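Local coordinates for probable glutamine synthetase (Pseudomonas aeruginosa, PDB 4HPP), which is a probable member of the glutamine synthetase family, a six-chain assembly whose catalytic domain holds glutamic acid and a magnesium ion in the model, at residues 58-63 with 102-107; 93-98 with 111-116; 224-227 with 232-235; 287-292 with 430-435. All coordinates share one frame; numbering follows the deposited sequence.

Contact 1. Residues 58-63 with 102-107; sequences SPWGSH and TPWPAC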
loop_
_atom_site.group_PDB
_atom_site.type_symbol
_atom_site.label_atom_id
_atom_site.label_comp_id
_atom_site.label_asym_id
_atom_site.label_seq_id
_atom_site.Cartn_x
_atom_site.Cartn_y
_atom_site.Cartn_z
ATOM N N SER A 58 -25.362 -8.569 -45.652
ATOM C CA SER A 58 -26.497 -8.474 -44.735
ATOM C C SER A 58 -27.768 -8.077 -45.470
ATOM O O SER A 58 -27.710 -7.257 -46.381
ATOM C CB SER A 58 -26.208 -7.413 -43.678
ATOM O OG SER A 58 -27.408 -7.016 -43.042
ATOM N N PRO A 59 -28.922 -8.635 -45.068
ATOM C CA PRO A 59 -30.162 -8.206 -45.692
ATOM C C PRO A 59 -30.689 -6.903 -45.106
ATOM O O PRO A 59 -31.711 -6.394 -45.596
ATOM C CB PRO A 59 -31.152 -9.353 -45.376
ATOM C CG PRO A 59 -30.371 -10.409 -44.677
ATOM C CD PRO A 59 -29.156 -9.721 -44.108
ATOM N N TRP A 60 -29.994 -6.361 -44.101
ATOM C CA TRP A 60 -30.613 -5.372 -43.200
ATOM C C TRP A 60 -30.180 -3.940 -43.327
ATOM O O TRP A 60 -30.809 -3.058 -42.719
ATOM C CB TRP A 60 -30.537 -5.829 -41.737
ATOM C CG TRP A 60 -31.171 -7.177 -41.521
ATOM C CD1 TRP A 60 -30.552 -8.347 -41.123
ATOM C CD2 TRP A 60 -32.593 -7.544 -41.736
ATOM N NE1 TRP A 60 -31.465 -9.385 -41.062
ATOM C CE2 TRP A 60 -32.695 -8.974 -41.421
ATOM C CE3 TRP A 60 -33.752 -6.848 -42.146
ATOM C CZ2 TRP A 60 -33.892 -9.664 -41.523
ATOM C CZ3 TRP A 60 -34.963 -7.562 -42.238
ATOM C CH2 TRP A 60 -35.025 -8.938 -41.944
ATOM N N GLY A 61 -29.131 -3.683 -44.112
ATOM C CA GLY A 61 -28.721 -2.311 -44.423
ATOM C C GLY A 61 -29.873 -1.505 -45.023
ATOM O O GLY A 61 -30.731 -2.051 -45.738
ATOM N N SER A 62 -29.888 -0.202 -44.741
ATOM C CA SER A 62 -31.059 0.650 -44.996
ATOM C C SER A 62 -32.194 0.317 -44.025
ATOM O O SER A 62 -32.335 0.994 -42.996
ATOM C CB SER A 62 -31.539 0.580 -46.457
ATOM O OG SER A 62 -32.837 1.144 -46.594
ATOM N N HIS A 63 -32.954 -0.738 -44.356
ATOM C CA HIS A 63 -34.159 -1.195 -43.621
ATOM C C HIS A 63 -34.445 -0.503 -42.286
ATOM O O HIS A 63 -33.523 -0.186 -41.500
ATOM C CB HIS A 63 -34.209 -2.742 -43.473
ATOM C CG HIS A 63 -34.591 -3.511 -44.759
ATOM N ND1 HIS A 63 -35.366 -2.984 -45.743
ATOM C CD2 HIS A 63 -34.302 -4.825 -45.159
ATOM C CE1 HIS A 63 -35.537 -3.901 -46.724
ATOM N NE2 HIS A 63 -34.886 -5.025 -46.364
ATOM N N THR A 102 -45.171 -5.879 -34.734
ATOM C CA THR A 102 -45.091 -7.046 -35.614
ATOM C C THR A 102 -43.845 -7.907 -35.376
ATOM O O THR A 102 -42.719 -7.458 -35.676
ATOM C CB THR A 102 -45.175 -6.615 -37.100
ATOM O OG1 THR A 102 -46.363 -5.843 -37.294
ATOM C CG2 THR A 102 -45.158 -7.834 -38.064
ATOM N N PRO A 103 -44.056 -9.149 -34.857
ATOM C CA PRO A 103 -42.964 -10.065 -34.523
ATOM C C PRO A 103 -41.936 -10.138 -35.636
ATOM O O PRO A 103 -42.280 -10.518 -36.739
ATOM C CB PRO A 103 -43.672 -11.411 -34.339
ATOM C CG PRO A 103 -45.054 -11.042 -33.885
ATOM C CD PRO A 103 -45.381 -9.708 -34.499
ATOM N N TRP A 104 -40.689 -9.773 -35.333
ATOM C CA TRP A 104 -39.592 -9.746 -36.304
ATOM C C TRP A 104 -39.067 -11.115 -36.510
ATOM O O TRP A 104 -38.561 -11.702 -35.574
ATOM C CB TRP A 104 -38.437 -8.868 -35.812
ATOM C CG TRP A 104 -37.374 -8.581 -36.859
ATOM C CD1 TRP A 104 -37.565 -8.139 -38.185
ATOM C CD2 TRP A 104 -35.914 -8.662 -36.702
ATOM N NE1 TRP A 104 -36.362 -7.957 -38.823
ATOM C CE2 TRP A 104 -35.333 -8.264 -37.986
ATOM C CE3 TRP A 104 -35.074 -8.992 -35.670
ATOM C CZ2 TRP A 104 -33.963 -8.227 -38.190
ATOM C CZ3 TRP A 104 -33.696 -8.943 -35.885
ATOM C CH2 TRP A 104 -33.158 -8.567 -37.117
ATOM N N PRO A 105 -39.135 -11.627 -37.754
ATOM C CA PRO A 105 -38.687 -12.983 -38.116
ATOM C C PRO A 105 -37.246 -13.370 -37.730
ATOM O O PRO A 105 -36.950 -14.569 -37.548
ATOM C CB PRO A 105 -38.865 -13.018 -39.666
ATOM C CG PRO A 105 -39.103 -11.596 -40.090
ATOM C CD PRO A 105 -39.795 -10.970 -38.905
ATOM N N ALA A 106 -36.333 -12.413 -37.635
ATOM C CA ALA A 106 -34.984 -12.826 -37.266
ATOM C C ALA A 106 -34.692 -12.839 -35.727
ATOM O O ALA A 106 -33.531 -13.029 -35.307
ATOM C CB ALA A 106 -33.938 -12.062 -38.062
ATOM N N CYS A 107 -35.746 -12.680 -34.902
ATOM C CA CYS A 107 -35.626 -12.780 -33.428
ATOM C C CYS A 107 -35.575 -14.229 -32.890
ATOM O O CYS A 107 -36.531 -15.018 -33.085
ATOM C CB CYS A 107 -36.743 -12.024 -32.713
ATOM S SG CYS A 107 -36.644 -12.225 -30.904
#
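Trp60 turns CG away from its own carbonyl carbon and beside its backbone N (chi1 -57°), while Trp104 swings CG anti to N (chi1 -169°), and the two indoles meet between loops of the N-terminal domain as a T-shaped (edge-to-face) tryptophan pair. Trp104 supplies the edge and Trp60 the face. The six-membered ring of Trp60 and the five-membered ring of Trp104 have centroids 4.9 Å apart, with planes inclined at 60°. Trp104 CZ2 stands over the middle of the Trp60 ring, 3.6 Å from Trp60 CE2, and Pro59 CB lies against the opposite face, near the rim. Ala106 joins through its methyl, which lies over one face of the Trp104 ring, near the rim, and comes within 4.2 Å of Trp60 CZ2. The type I turn from Trp104 to Cys107 places that methyl there. On the other side of the contact, an ST turn, in which Ser58 OG accepts from Trp60 N at 2.9 Å, lies at the backbone of the first indole. Helix 410-427 packs on Trp60 through Pro411 and Thr415, and strand 89-97 reaches Trp104 through Leu96. The indole nitrogen of Trp104, NE1, lies over the Trp60 face, 3.5 Å from Trp60 CH2.

Contact 2. Residues 93-98 with 111-116; sequences HGNLVE and LLRAEV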
loop_
_atom_site.group_PDB
_atom_site.type_symbol
_atom_site.label_atom_id
_atom_site.label_comp_id
_atom_site.label_asym_id
_atom_site.label_seq_id
_atom_site.Cartn_x
_atom_site.Cartn_y
_atom_site.Cartn_z
ATOM N N HIS A 93 -35.323 -9.853 -20.482
ATOM C CA HIS A 93 -35.222 -10.373 -21.824
ATOM C C HIS A 93 -36.371 -9.826 -22.609
ATOM O O HIS A 93 -37.477 -9.633 -22.067
ATOM C CB HIS A 93 -35.270 -11.874 -21.830
ATOM C CG HIS A 93 -34.241 -12.503 -20.960
ATOM N ND1 HIS A 93 -33.092 -13.027 -21.459
ATOM C CD2 HIS A 93 -34.206 -12.698 -19.566
ATOM C CE1 HIS A 93 -32.340 -13.517 -20.425
ATOM N NE2 HIS A 93 -33.025 -13.315 -19.265
ATOM N N GLY A 94 -36.123 -9.561 -23.889
ATOM C CA GLY A 94 -37.116 -8.953 -24.711
ATOM C C GLY A 94 -37.170 -9.678 -26.030
ATOM O O GLY A 94 -36.221 -10.409 -26.412
ATOM N N ASN A 95 -38.291 -9.486 -26.719
ATOM C CA ASN A 95 -38.420 -9.936 -28.094
ATOM C C ASN A 95 -38.317 -8.699 -29.027
ATOM O O ASN A 95 -38.751 -7.606 -28.641
ATOM C CB ASN A 95 -39.748 -10.671 -28.311
ATOM C CG ASN A 95 -40.120 -11.628 -27.179
ATOM O OD1 ASN A 95 -39.294 -12.389 -26.666
ATOM N ND2 ASN A 95 -41.394 -11.603 -26.794
ATOM N N LEU A 96 -37.728 -8.886 -30.219
ATOM C CA LEU A 96 -37.624 -7.879 -31.287
ATOM C C LEU A 96 -38.828 -7.876 -32.213
ATOM O O LEU A 96 -39.258 -8.931 -32.714
ATOM C CB LEU A 96 -36.376 -8.138 -32.127
ATOM C CG LEU A 96 -35.025 -7.990 -31.430
ATOM C CD1 LEU A 96 -33.877 -8.393 -32.348
ATOM C CD2 LEU A 96 -34.799 -6.552 -31.007
ATOM N N VAL A 97 -39.360 -6.684 -32.461
ATOM C CA VAL A 97 -40.602 -6.519 -33.235
ATOM C C VAL A 97 -40.465 -5.272 -34.084
ATOM O O VAL A 97 -39.678 -4.413 -33.730
ATOM C CB VAL A 97 -41.837 -6.415 -32.307
ATOM C CG1 VAL A 97 -41.901 -7.635 -31.420
ATOM C CG2 VAL A 97 -41.786 -5.164 -31.422
ATOM N N GLU A 98 -41.201 -5.183 -35.200
ATOM C CA GLU A 98 -41.222 -3.964 -36.059
ATOM C C GLU A 98 -42.023 -2.879 -35.333
ATOM O O GLU A 98 -42.631 -3.202 -34.314
ATOM C CB GLU A 98 -41.773 -4.307 -37.443
ATOM C CG GLU A 98 -40.713 -4.893 -38.405
ATOM C CD GLU A 98 -41.050 -6.300 -38.938
ATOM O OE1 GLU A 98 -42.243 -6.692 -38.940
ATOM O OE2 GLU A 98 -40.125 -7.040 -39.362
ATOM N N LEU A 111 -38.671 -16.999 -32.282
ATOM C CA LEU A 111 -38.611 -18.330 -32.914
ATOM C C LEU A 111 -38.747 -19.431 -31.855
ATOM O O LEU A 111 -39.599 -20.317 -31.999
ATOM C CB LEU A 111 -37.307 -18.540 -33.663
ATOM C CG LEU A 111 -36.906 -20.003 -33.897
ATOM C CD1 LEU A 111 -37.981 -20.694 -34.718
ATOM C CD2 LEU A 111 -35.553 -20.123 -34.583
ATOM N N LEU A 112 -37.952 -19.385 -30.772
ATOM C CA LEU A 112 -38.117 -20.459 -29.786
ATOM C C LEU A 112 -39.522 -20.452 -29.161
ATOM O O LEU A 112 -40.108 -21.518 -28.973
ATOM C CB LEU A 112 -37.011 -20.528 -28.717
ATOM C CG LEU A 112 -37.301 -21.440 -27.488
ATOM C CD1 LEU A 112 -37.426 -22.909 -27.889
ATOM C CD2 LEU A 112 -36.264 -21.257 -26.403
ATOM N N ARG A 113 -40.073 -19.274 -28.883
ATOM C CA ARG A 113 -41.431 -19.209 -28.359
ATOM C C ARG A 113 -42.525 -19.730 -29.304
ATOM O O ARG A 113 -43.610 -20.083 -28.848
ATOM C CB ARG A 113 -41.793 -17.801 -27.928
ATOM C CG ARG A 113 -43.199 -17.778 -27.338
ATOM C CD ARG A 113 -43.567 -16.435 -26.743
ATOM N NE ARG A 113 -43.814 -15.418 -27.771
ATOM C CZ ARG A 113 -42.893 -14.577 -28.240
ATOM N NH1 ARG A 113 -41.636 -14.621 -27.783
ATOM N NH2 ARG A 113 -43.228 -13.694 -29.177
ATOM N N ALA A 114 -42.262 -19.726 -30.609
ATOM C CA ALA A 114 -43.257 -20.118 -31.601
ATOM C C ALA A 114 -43.232 -21.629 -31.703
ATOM O O ALA A 114 -44.232 -22.275 -32.056
ATOM C CB ALA A 114 -42.944 -19.495 -32.957
ATOM N N GLU A 115 -42.060 -22.172 -31.398
ATOM C CA GLU A 115 -41.777 -23.589 -31.525
ATOM C C GLU A 115 -42.294 -24.294 -30.313
ATOM O O GLU A 115 -42.835 -25.393 -30.402
ATOM C CB GLU A 115 -40.264 -23.804 -31.671
ATOM C CG GLU A 115 -39.815 -25.259 -31.736
ATOM C CD GLU A 115 -40.379 -25.969 -32.948
ATOM O OE1 GLU A 115 -40.901 -25.247 -33.818
ATOM O OE2 GLU A 115 -40.285 -27.218 -33.041
ATOM N N VAL A 116 -42.132 -23.657 -29.166
ATOM C CA VAL A 116 -42.808 -24.128 -27.948
ATOM C C VAL A 116 -44.356 -24.149 -28.054
ATOM O O VAL A 116 -44.968 -25.175 -27.756
ATOM C CB VAL A 116 -42.286 -23.383 -26.705
ATOM C CG1 VAL A 116 -43.043 -23.794 -25.433
ATOM C CG2 VAL A 116 -40.774 -23.633 -26.593
#
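Asn95 and Arg113 carry this small contact alone, a polar side chain from strand 89-97 meeting another from helix 108-121, the helix that follows the strand in the chain, near the surface. The closest approach is between two donors: Asn95 ND2 lies 3.2 Å from Arg113 NH1, and also 3.6 Å from Arg113 CZ, so this pair is polar proximity and not a bond. Arg113 NH1 lies beside the whole amide, 3.4 Å from Asn95 CG. The amide and guanidinium planes are 27° apart, although the two side chains as a whole cross at about a right angle. The Arg113 chain is extended to CD, then bends at chi3 (73°), bringing NH1 beside the Asn95 amide.

A clear hydrogen bond of the amide is made with a second arginine of the same helix: Asn95 OD1 accepts from Arg109 NE. Among backbone bonds, Leu111 O is a shared acceptor in the helix, receiving both Ala114 N and Glu115 N, each at 3.1 Å, while on the strand Asn95 pairs with Leu69 of strand 66-78.

Apolar packing surrounds the pair: Arg113 rests on Val196 of helix 196-216, which Leu112 also meets, through Ala199. Helix 108-121 thus lies between strand 89-97, the central strand of the N-terminal sheet, and helices 196-216 and 342-358, with Leu111 and Leu112 both packed on Ala347 of the latter.

Contact 3. Residues 224-227 with 232-235; sequences PLPA and TNGV. With GLU (glutamic acid), chain D.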
loop_
_atom_site.group_PDB
_atom_site.type_symbol
_atom_site.label_atom_id
_atom_site.label_comp_id
_atom_site.label_asym_id
_atom_site.label_seq_id
_atom_site.Cartn_x
_atom_site.Cartn_y
_atom_site.Cartn_z
ATOM N N PRO A 224 -15.642 -22.755 -26.307
ATOM C CA PRO A 224 -15.529 -24.215 -26.360
ATOM C C PRO A 224 -14.121 -24.703 -25.986
ATOM O O PRO A 224 -14.023 -25.693 -25.251
ATOM C CB PRO A 224 -15.895 -24.587 -27.826
ATOM C CG PRO A 224 -16.531 -23.382 -28.417
ATOM C CD PRO A 224 -16.246 -22.186 -27.527
ATOM N N LEU A 225 -13.060 -24.041 -26.474
ATOM C CA LEU A 225 -11.700 -24.407 -26.048
ATOM C C LEU A 225 -10.995 -23.229 -25.368
ATOM O O LEU A 225 -10.613 -22.230 -26.026
ATOM C CB LEU A 225 -10.867 -24.996 -27.206
ATOM C CG LEU A 225 -9.506 -25.545 -26.748
ATOM C CD1 LEU A 225 -9.631 -26.851 -25.953
ATOM C CD2 LEU A 225 -8.551 -25.729 -27.921
ATOM N N PRO A 226 -10.858 -23.312 -24.039
ATOM C CA PRO A 226 -10.367 -22.170 -23.233
ATOM C C PRO A 226 -8.928 -21.723 -23.591
ATOM O O PRO A 226 -8.592 -20.533 -23.510
ATOM C CB PRO A 226 -10.381 -22.702 -21.805
ATOM C CG PRO A 226 -10.591 -24.175 -21.897
ATOM C CD PRO A 226 -11.273 -24.461 -23.217
ATOM N N ALA A 227 -8.080 -22.678 -23.931
ATOM C CA ALA A 227 -6.696 -22.410 -24.350
ATOM C C ALA A 227 -6.108 -23.655 -25.017
ATOM O O ALA A 227 -6.554 -24.783 -24.784
ATOM C CB ALA A 227 -5.831 -21.976 -23.176
ATOM N N THR A 232 -12.030 -29.084 -22.837
ATOM C CA THR A 232 -12.982 -28.259 -23.542
ATOM C C THR A 232 -14.173 -27.933 -22.596
ATOM O O THR A 232 -14.412 -28.668 -21.641
ATOM C CB THR A 232 -13.510 -28.991 -24.814
ATOM O OG1 THR A 232 -13.803 -30.363 -24.521
ATOM C CG2 THR A 232 -12.497 -29.022 -25.898
ATOM N N ASN A 233 -14.908 -26.844 -22.891
ATOM C CA ASN A 233 -16.035 -26.373 -22.108
ATOM C C ASN A 233 -17.281 -26.737 -22.943
ATOM O O ASN A 233 -17.552 -26.130 -24.002
ATOM C CB ASN A 233 -15.996 -24.840 -21.832
ATOM C CG ASN A 233 -14.839 -24.363 -20.901
ATOM O OD1 ASN A 233 -14.618 -24.902 -19.795
ATOM N ND2 ASN A 233 -14.110 -23.292 -21.348
ATOM N N GLY A 234 -18.039 -27.734 -22.475
ATOM C CA GLY A 234 -19.288 -28.120 -23.108
ATOM C C GLY A 234 -20.484 -27.381 -22.522
ATOM O O GLY A 234 -20.360 -26.682 -21.529
ATOM N N VAL A 235 -21.621 -27.507 -23.196
ATOM C CA VAL A 235 -22.913 -27.116 -22.716
ATOM C C VAL A 235 -23.739 -28.361 -23.014
ATOM O O VAL A 235 -23.664 -28.876 -24.104
ATOM C CB VAL A 235 -23.482 -25.896 -23.478
ATOM C CG1 VAL A 235 -25.018 -25.783 -23.313
ATOM C CG2 VAL A 235 -22.838 -24.593 -23.014
HETATM N N GLU D . -16.073 -30.908 -20.877
HETATM C CA GLU D . -16.900 -31.892 -21.686
HETATM C C GLU D . -17.589 -31.321 -22.946
HETATM O O GLU D . -17.000 -30.573 -23.718
HETATM C CB GLU D . -17.949 -32.548 -20.798
HETATM C CG GLU D . -17.369 -33.495 -19.784
HETATM C CD GLU D . -18.391 -33.950 -18.796
HETATM O OE1 GLU D . -18.693 -35.153 -18.822
HETATM O OE2 GLU D . -18.899 -33.111 -18.012
HETATM O OXT GLU D . -18.764 -31.578 -23.232
#
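One peptide unit, that between Thr232 and Asn233, works from both ends: its N-H binds Pro224 and its carbonyl binds the glutamic acid. Asn233 N donates to Pro224 O at 2.8 Å, nearly straight (168°) but tilted 26° from the carbonyl plane. Thr232 O accepts from the ligand N at 2.9 Å and also from Gln185 NE2, two donors on one carbonyl. Thr232 sets OG1 between its backbone N and carbonyl carbon (chi1 43°), from where it gives a weak bond, 3.3 Å, to the ligand O. The same rotamer directs the methyl CG2 the other way, to within 3.6 Å of Leu225 CD1. Asn233 ND2 passes over the Pro226 ring, nearest CD at 3.6 Å, and its amide is fixed at both atoms, by Gln185 NE2 to OD1 and by ND2 to Ala223 O. Gly234 N, next in line, bonds Glu133 OE1, and that glutamate is also a ligand of the magnesium ion. Together Thr232, Asn233 and Gly234 form one wall of the glutamic acid pocket of this glutamine synthetase catalytic domain. The loop connects strand 219-221 to strand 235-243, both antiparallel to strand 124-137, whose Ser135 touches Pro226 and Asn233, while Arg290 of helix 288-291 packs on Pro224 and Thr232.

Contact 4. Residues 287-292 with 430-435; sequences SYLRLK and LSDDDL. With GLU (glutamic acid), chain D.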
loop_
_atom_site.group_PDB
_atom_site.type_symbol
_atom_site.label_atom_id
_atom_site.label_comp_id
_atom_site.label_asym_id
_atom_site.label_seq_id
_atom_site.Cartn_x
_atom_site.Cartn_y
_atom_site.Cartn_z
ATOM N N SER A 287 -15.730 -23.877 -32.384
ATOM C CA SER A 287 -16.523 -24.993 -31.888
ATOM C C SER A 287 -15.946 -26.317 -32.363
ATOM O O SER A 287 -16.062 -27.359 -31.668
ATOM C CB SER A 287 -17.981 -24.860 -32.284
ATOM O OG SER A 287 -18.601 -23.795 -31.578
ATOM N N TYR A 288 -15.282 -26.277 -33.522
ATOM C CA TYR A 288 -14.787 -27.514 -34.123
ATOM C C TYR A 288 -13.444 -28.017 -33.579
ATOM O O TYR A 288 -13.124 -29.165 -33.790
ATOM C CB TYR A 288 -14.989 -27.535 -35.639
ATOM C CG TYR A 288 -16.448 -27.444 -35.861
ATOM C CD1 TYR A 288 -17.086 -26.199 -35.855
ATOM C CD2 TYR A 288 -17.222 -28.589 -35.939
ATOM C CE1 TYR A 288 -18.451 -26.091 -35.988
ATOM C CE2 TYR A 288 -18.608 -28.497 -36.038
ATOM C CZ TYR A 288 -19.211 -27.245 -36.064
ATOM O OH TYR A 288 -20.587 -27.144 -36.164
ATOM N N LEU A 289 -12.730 -27.179 -32.817
ATOM C CA LEU A 289 -11.613 -27.671 -31.990
ATOM C C LEU A 289 -12.109 -28.550 -30.839
ATOM O O LEU A 289 -11.337 -29.345 -30.301
ATOM C CB LEU A 289 -10.741 -26.526 -31.428
ATOM C CG LEU A 289 -10.561 -25.320 -32.351
ATOM C CD1 LEU A 289 -10.010 -24.126 -31.604
ATOM C CD2 LEU A 289 -9.635 -25.695 -33.528
ATOM N N ARG A 290 -13.378 -28.375 -30.455
ATOM C CA ARG A 290 -14.043 -29.168 -29.394
ATOM C C ARG A 290 -14.739 -30.448 -29.942
ATOM O O ARG A 290 -14.527 -31.575 -29.411
ATOM C CB ARG A 290 -15.021 -28.283 -28.584
ATOM C CG ARG A 290 -16.070 -29.058 -27.805
ATOM C CD ARG A 290 -16.868 -28.201 -26.808
ATOM N NE ARG A 290 -17.700 -29.103 -26.027
ATOM C CZ ARG A 290 -18.871 -29.624 -26.413
ATOM N NH1 ARG A 290 -19.501 -30.473 -25.615
ATOM N NH2 ARG A 290 -19.440 -29.287 -27.564
ATOM N N LEU A 291 -15.536 -30.285 -31.010
ATOM C CA LEU A 291 -16.288 -31.417 -31.619
ATOM C C LEU A 291 -15.439 -32.512 -32.308
ATOM O O LEU A 291 -15.749 -33.714 -32.213
ATOM C CB LEU A 291 -17.346 -30.913 -32.601
ATOM C CG LEU A 291 -18.718 -30.385 -32.221
ATOM C CD1 LEU A 291 -19.588 -30.817 -33.391
ATOM C CD2 LEU A 291 -19.247 -30.945 -30.901
ATOM N N LYS A 292 -14.407 -32.089 -33.030
ATOM C CA LYS A 292 -13.422 -33.008 -33.571
ATOM C C LYS A 292 -12.098 -32.584 -32.929
ATOM O O LYS A 292 -11.318 -31.875 -33.571
ATOM C CB LYS A 292 -13.372 -32.936 -35.108
ATOM N N LEU A 430 -5.906 -18.672 -40.209
ATOM C CA LEU A 430 -5.673 -18.681 -38.763
ATOM C C LEU A 430 -5.518 -20.076 -38.204
ATOM O O LEU A 430 -6.363 -20.939 -38.371
ATOM C CB LEU A 430 -6.813 -17.956 -38.052
ATOM C CG LEU A 430 -6.455 -17.103 -36.842
ATOM C CD1 LEU A 430 -5.112 -16.412 -37.026
ATOM C CD2 LEU A 430 -7.545 -16.079 -36.586
ATOM N N SER A 431 -4.386 -20.282 -37.557
ATOM C CA SER A 431 -3.987 -21.524 -36.955
ATOM C C SER A 431 -5.095 -22.052 -36.019
ATOM O O SER A 431 -5.927 -21.287 -35.526
ATOM C CB SER A 431 -2.712 -21.181 -36.168
ATOM O OG SER A 431 -2.388 -22.146 -35.175
ATOM N N ASP A 432 -5.123 -23.351 -35.765
ATOM C CA ASP A 432 -5.998 -23.860 -34.737
ATOM C C ASP A 432 -5.859 -23.116 -33.412
ATOM O O ASP A 432 -6.856 -22.759 -32.778
ATOM C CB ASP A 432 -5.802 -25.358 -34.544
ATOM C CG ASP A 432 -6.685 -26.171 -35.471
ATOM O OD1 ASP A 432 -6.752 -27.431 -35.327
ATOM O OD2 ASP A 432 -7.320 -25.535 -36.361
ATOM N N ASP A 433 -4.618 -22.894 -32.994
ATOM C CA ASP A 433 -4.294 -22.225 -31.732
ATOM C C ASP A 433 -4.756 -20.758 -31.660
ATOM O O ASP A 433 -5.569 -20.425 -30.807
ATOM C CB ASP A 433 -2.810 -22.441 -31.374
ATOM C CG ASP A 433 -2.521 -23.896 -30.930
ATOM O OD1 ASP A 433 -1.472 -24.151 -30.318
ATOM O OD2 ASP A 433 -3.352 -24.806 -31.168
ATOM N N ASP A 434 -4.272 -19.905 -32.560
ATOM C CA ASP A 434 -4.770 -18.521 -32.720
ATOM C C ASP A 434 -6.308 -18.376 -32.671
ATOM O O ASP A 434 -6.862 -17.447 -32.090
ATOM C CB ASP A 434 -4.209 -17.964 -34.027
ATOM C CG ASP A 434 -2.696 -18.159 -34.117
ATOM O OD1 ASP A 434 -2.086 -18.123 -33.011
ATOM O OD2 ASP A 434 -2.134 -18.381 -35.241
ATOM N N LEU A 435 -6.985 -19.332 -33.275
ATOM C CA LEU A 435 -8.413 -19.348 -33.375
ATOM C C LEU A 435 -9.013 -19.586 -31.998
ATOM O O LEU A 435 -10.001 -18.981 -31.628
ATOM C CB LEU A 435 -8.760 -20.528 -34.247
ATOM C CG LEU A 435 -10.179 -20.623 -34.749
ATOM C CD1 LEU A 435 -10.565 -19.316 -35.455
ATOM C CD2 LEU A 435 -10.256 -21.850 -35.649
HETATM N N GLU D . -16.073 -30.908 -20.877
HETATM C CA GLU D . -16.900 -31.892 -21.686
HETATM C C GLU D . -17.589 -31.321 -22.946
HETATM O O GLU D . -17.000 -30.573 -23.718
HETATM C CB GLU D . -17.949 -32.548 -20.798
HETATM C CG GLU D . -17.369 -33.495 -19.784
HETATM C CD GLU D . -18.391 -33.950 -18.796
HETATM O OE1 GLU D . -18.693 -35.153 -18.822
HETATM O OE2 GLU D . -18.899 -33.111 -18.012
HETATM O OXT GLU D . -18.764 -31.578 -23.232
#
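Leu289, in the single turn of helix 288-291, faces Asp432, in the opening turn of helix 432-439, with their CA atoms 7.3 Å apart. In the first segment Ser287 O takes both Arg290 N and Leu291 N, and Lys292 leaves the helix. In the second, Ser431 is the N-cap: its OG accepts from Asp433 N at 3.2 Å, a bent bond, and Leu435 N returns to Ser431 O.

Between the helices, Leu289 slides past Asp432 in the opposite direction. Its methyl CD2 sits 3.6 Å from Asp432 CG, against both carboxylate oxygens, and its CD1 is 3.6 Å from Asp432 O. Leu435, one helical turn further on, adds an apolar touch, CD2 to Leu289 CD2 at 4.4 Å. The meeting joins a short helix of the glutamine synthetase catalytic domain to the helix near the C terminus of the chain. Whereas Leu289 points toward helix 432-439, the neighbouring Arg290 extends from CG to NE into the pocket and meets the carboxylate of the glutamic acid through one edge of its guanidinium. Arg290 NE donates to the ligand O at 2.8 Å (154°) and Arg290 NH1 to OXT at 2.7 Å (162°), a paired grip that holds the carboxylate near the guanidinium plane. NH1 also bonds Arg334 O, a further acceptor that limits rotation of the group, and Ser287 OG bonds Asp337 OD1.

From the N terminus, contact 1 closes the loop from 58-63 to 102-107, which contains strands 66-78 and 89-97. Contact 2 opens within that loop and closes after it, so the two cross, and they touch where Trp104 N probably bonds Leu96 O. Contact 1 ties the loop before strand 66-78 to the loop leading into helix 108-121, and contact 2 ties strand 89-97 to that helix. Contact 3 then closes a short loop between strands 219-221 and 235-243. Contact 4 spans 137 residues and brings helix 432-439 to helix 288-291. It follows contact 3 in series, yet their centres are only 10 Å apart, and both meet the glutamic acid.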